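Local atomic coordinates of pyridoxine 4-oxidase (Mesorhizobium loti, PDB entry 4HA6), a protein that catalyses the FAD-dependent oxidation of pyridoxine at its 4-hydroxymethyl group with molecular oxygen, as a member of the GMC oxidoreductase family. Residues L29-G34 / S216-L221. Numbering follows the deposited sequence.
With FAD (flavin-adenine dinucleotide), chain B.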
loop_
_atom_site.group_PDB
_atom_site.type_symbol
_atom_site.label_atom_id
_atom_site.label_comp_id
_atom_site.label_asym_id
_atom_site.label_seq_id
_atom_site.Cartn_x
_atom_site.Cartn_y
_atom_site.Cartn_z
ATOM N N LEU A 29 -8.026 -10.609 -20.856
ATOM C CA LEU A 29 -7.814 -9.232 -21.303
ATOM C C LEU A 29 -7.480 -8.340 -20.102
ATOM O O LEU A 29 -8.207 -8.333 -19.098
ATOM C CB LEU A 29 -9.055 -8.705 -22.031
ATOM C CG LEU A 29 -9.142 -7.198 -22.287
ATOM C CD1 LEU A 29 -8.046 -6.764 -23.258
ATOM C CD2 LEU A 29 -10.538 -6.830 -22.815
ATOM N N LEU A 30 -6.383 -7.593 -20.203
ATOM C CA LEU A 30 -6.000 -6.647 -19.155
ATOM C C LEU A 30 -6.250 -5.220 -19.639
ATOM O O LEU A 30 -5.748 -4.830 -20.699
ATOM C CB LEU A 30 -4.521 -6.837 -18.781
ATOM C CG LEU A 30 -3.945 -5.885 -17.732
ATOM C CD1 LEU A 30 -4.766 -5.952 -16.457
ATOM C CD2 LEU A 30 -2.476 -6.176 -17.452
ATOM N N ILE A 31 -7.033 -4.448 -18.884
ATOM C CA ILE A 31 -7.354 -3.064 -19.283
ATOM C C ILE A 31 -6.737 -2.057 -18.315
ATOM O O ILE A 31 -7.127 -2.001 -17.143
ATOM C CB ILE A 31 -8.881 -2.820 -19.377
ATOM C CG1 ILE A 31 -9.542 -3.883 -20.257
ATOM C CG2 ILE A 31 -9.188 -1.408 -19.895
ATOM C CD1 ILE A 31 -11.050 -3.721 -20.382
ATOM N N GLU A 32 -5.775 -1.274 -18.809
ATOM C CA GLU A 32 -5.041 -0.317 -17.978
ATOM C C GLU A 32 -5.274 1.122 -18.423
ATOM O O GLU A 32 -5.150 1.443 -19.605
ATOM C CB GLU A 32 -3.528 -0.625 -17.991
ATOM C CG GLU A 32 -2.644 0.493 -17.434
ATOM C CD GLU A 32 -2.997 0.880 -16.004
ATOM O OE1 GLU A 32 -3.442 -0.015 -15.235
ATOM O OE2 GLU A 32 -2.828 2.077 -15.644
ATOM N N ALA A 33 -5.593 1.990 -17.470
ATOM C CA ALA A 33 -5.840 3.396 -17.768
ATOM C C ALA A 33 -4.572 4.116 -18.263
ATOM O O ALA A 33 -4.640 5.021 -19.100
ATOM C CB ALA A 33 -6.410 4.098 -16.533
ATOM N N GLY A 34 -3.416 3.722 -17.746
ATOM C CA GLY A 34 -2.186 4.420 -18.084
ATOM C C GLY A 34 -1.480 3.866 -19.315
ATOM O O GLY A 34 -2.005 2.984 -20.007
ATOM N N SER A 216 -6.617 3.058 -21.596
ATOM C CA SER A 216 -8.054 2.777 -21.646
ATOM C C SER A 216 -8.675 2.717 -20.243
ATOM O O SER A 216 -8.275 1.892 -19.417
ATOM C CB SER A 216 -8.280 1.451 -22.366
ATOM O OG SER A 216 -7.590 1.427 -23.600
ATOM N N ARG A 217 -9.659 3.577 -19.995
ATOM C CA ARG A 217 -10.341 3.639 -18.705
ATOM C C ARG A 217 -11.705 2.971 -18.724
ATOM O O ARG A 217 -12.572 3.342 -19.526
ATOM C CB ARG A 217 -10.561 5.088 -18.300
ATOM C CG ARG A 217 -9.429 5.687 -17.521
ATOM C CD ARG A 217 -9.671 7.158 -17.290
ATOM N NE ARG A 217 -8.425 7.905 -17.382
ATOM C CZ ARG A 217 -8.052 8.832 -16.515
ATOM N NH1 ARG A 217 -8.840 9.128 -15.490
ATOM N NH2 ARG A 217 -6.897 9.465 -16.676
ATOM N N VAL A 218 -11.911 2.004 -17.829
ATOM C CA VAL A 218 -13.237 1.398 -17.681
ATOM C C VAL A 218 -14.116 2.376 -16.904
ATOM O O VAL A 218 -13.787 2.744 -15.763
ATOM C CB VAL A 218 -13.187 0.047 -16.947
ATOM C CG1 VAL A 218 -14.589 -0.508 -16.769
ATOM C CG2 VAL A 218 -12.328 -0.941 -17.726
ATOM N N ARG A 219 -15.226 2.793 -17.515
ATOM C CA ARG A 219 -16.073 3.848 -16.948
ATOM C C ARG A 219 -17.257 3.278 -16.188
ATOM O O ARG A 219 -17.633 3.805 -15.140
ATOM C CB ARG A 219 -16.564 4.815 -18.057
ATOM C CG ARG A 219 -17.573 5.873 -17.595
ATOM C CD ARG A 219 -17.687 7.064 -18.560
ATOM N NE ARG A 219 -18.252 6.683 -19.851
ATOM C CZ ARG A 219 -18.274 7.474 -20.928
ATOM N NH1 ARG A 219 -17.754 8.698 -20.872
ATOM N NH2 ARG A 219 -18.811 7.044 -22.070
ATOM N N ARG A 220 -17.860 2.221 -16.738
ATOM C CA ARG A 220 -19.016 1.576 -16.126
ATOM C C ARG A 220 -19.002 0.080 -16.412
ATOM O O ARG A 220 -18.525 -0.357 -17.475
ATOM C CB ARG A 220 -20.324 2.163 -16.694
ATOM C CG ARG A 220 -20.570 3.643 -16.399
ATOM C CD ARG A 220 -21.895 4.154 -17.006
ATOM N NE ARG A 220 -21.764 4.601 -18.396
ATOM C CZ ARG A 220 -22.391 5.662 -18.906
ATOM N NH1 ARG A 220 -23.190 6.397 -18.144
ATOM N NH2 ARG A 220 -22.215 5.992 -20.177
ATOM N N LEU A 221 -19.543 -0.701 -15.475
ATOM C CA LEU A 221 -19.835 -2.111 -15.705
ATOM C C LEU A 221 -21.324 -2.173 -15.984
ATOM O O LEU A 221 -22.119 -1.563 -15.260
ATOM C CB LEU A 221 -19.543 -2.951 -14.463
ATOM C CG LEU A 221 -18.156 -2.760 -13.867
ATOM C CD1 LEU A 221 -18.053 -3.434 -12.516
ATOM C CD2 LEU A 221 -17.122 -3.305 -14.835
HETATM P PA FAD B . -2.444 -0.179 -7.898
HETATM O O1A FAD B . -1.090 -0.875 -7.921
HETATM O O2A FAD B . -2.498 1.281 -7.544
HETATM O O5B FAD B . -3.113 -0.409 -9.353
HETATM C C5B FAD B . -4.272 0.270 -9.826
HETATM C C4B FAD B . -4.139 0.277 -11.343
HETATM O O4B FAD B . -5.415 0.330 -11.990
HETATM C C3B FAD B . -3.360 1.499 -11.812
HETATM O O3B FAD B . -2.407 1.029 -12.780
HETATM C C2B FAD B . -4.407 2.406 -12.452
HETATM O O2B FAD B . -3.845 3.192 -13.518
HETATM C C1B FAD B . -5.449 1.407 -12.946
HETATM N N9A FAD B . -6.851 1.918 -12.991
HETATM C C8A FAD B . -7.477 2.654 -12.047
HETATM N N7A FAD B . -8.759 2.916 -12.420
HETATM C C5A FAD B . -8.976 2.337 -13.625
HETATM C C6A FAD B . -10.114 2.226 -14.575
HETATM N N6A FAD B . -11.327 2.802 -14.298
HETATM N N1A FAD B . -9.909 1.525 -15.726
HETATM C C2A FAD B . -8.725 0.941 -16.006
HETATM N N3A FAD B . -7.658 1.007 -15.177
HETATM C C4A FAD B . -7.715 1.677 -13.991
HETATM N N1 FAD B . 3.878 -0.523 -0.522
HETATM C C2 FAD B . 4.832 -1.287 0.042
HETATM O O2 FAD B . 4.510 -2.416 0.476
HETATM N N3 FAD B . 6.104 -0.871 0.183
HETATM C C4 FAD B . 6.518 0.331 -0.251
HETATM O O4 FAD B . 7.709 0.712 -0.101
HETATM C C4X FAD B . 5.526 1.229 -0.885
HETATM N N5 FAD B . 5.851 2.459 -1.334
HETATM C C5X FAD B . 4.925 3.253 -1.928
HETATM C C6 FAD B . 5.275 4.518 -2.397
HETATM C C7 FAD B . 4.327 5.329 -3.013
HETATM C C7M FAD B . 4.724 6.695 -3.518
HETATM C C8 FAD B . 2.929 4.843 -3.176
HETATM C C8M FAD B . 1.905 5.727 -3.837
HETATM C C9 FAD B . 2.568 3.579 -2.713
HETATM C C9A FAD B . 3.523 2.776 -2.089
HETATM N N10 FAD B . 3.170 1.501 -1.614
HETATM C C10 FAD B . 4.152 0.707 -1.005
HETATM C "C1'" FAD B . 1.791 1.017 -1.751
HETATM C "C2'" FAD B . 1.635 -0.028 -2.844
HETATM O "O2'" FAD B . 2.321 0.394 -4.033
HETATM C "C3'" FAD B . 0.135 -0.172 -3.111
HETATM O "O3'" FAD B . -0.527 -0.415 -1.859
HETATM C "C4'" FAD B . -0.153 -1.302 -4.083
HETATM O "O4'" FAD B . 0.579 -1.046 -5.295
HETATM C "C5'" FAD B . -1.654 -1.428 -4.366
HETATM O "O5'" FAD B . -1.818 -2.175 -5.570
HETATM P P FAD B . -3.278 -2.346 -6.203
HETATM O O1P FAD B . -3.280 -3.469 -7.232
HETATM O O2P FAD B . -4.311 -2.357 -5.094
HETATM O O3P FAD B . -3.485 -0.938 -6.943
HETATM O O HOH W 1 -6.567 6.857 -19.535
#
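Where 29-34 leaves strand 28-31, Ser216 N of the facing segment donates to Glu32 O over 3.0 Å, a nearly straight bond (167°). It is the one backbone hydrogen bond between the segments. Next to it, Ala33 CA comes within 3.3 Å of Ser216 O in a CA-H...O contact. Ile31 CG2 stands anti to the backbone N, beside the carbonyl carbon, and meets Val218 CG2 at 3.8 Å. The two side chains cross at about a right angle, and Val233 of strand 227-235 also touches Ile31. Ala33 CB packs against the aliphatic CG of Arg217. In this one of two modelled conformers of Arg217, a water adds a less certain polar link, donating to Ala33 O and accepting from Arg217 NE in the guanidinium plane. Both segments hold the adenosine part of FAD. Val218 N donates to FAD N1A at 2.9 Å, and N6A of the base donates back to Val218 O. Glu32 holds the ribose. Its chain bends at chi2 (57°). Glu32 OE1 accepts from FAD O3B, and Glu32 OE2 takes FAD O2B at 2.6 Å. Gly34 N also donates to OE2, from the anti side and out of the carboxylate plane, while Gly9 N donates to OE1. An alanine in place of Glu32 would probably leave both ribose hydroxyls and the amides of Gly9 and Gly34 without their acceptor. An acidic residue just past the second strand that grips the ribose diol is characteristic of Rossmann-type FAD domains, and the GxGxxG pattern at Gly8 to Gly13 fits this. The chemistry divides the work: the carboxylate accepts from both ribose hydroxyls, while the backbone of Val218 pairs with N1A and N6A, which probably helps select adenine.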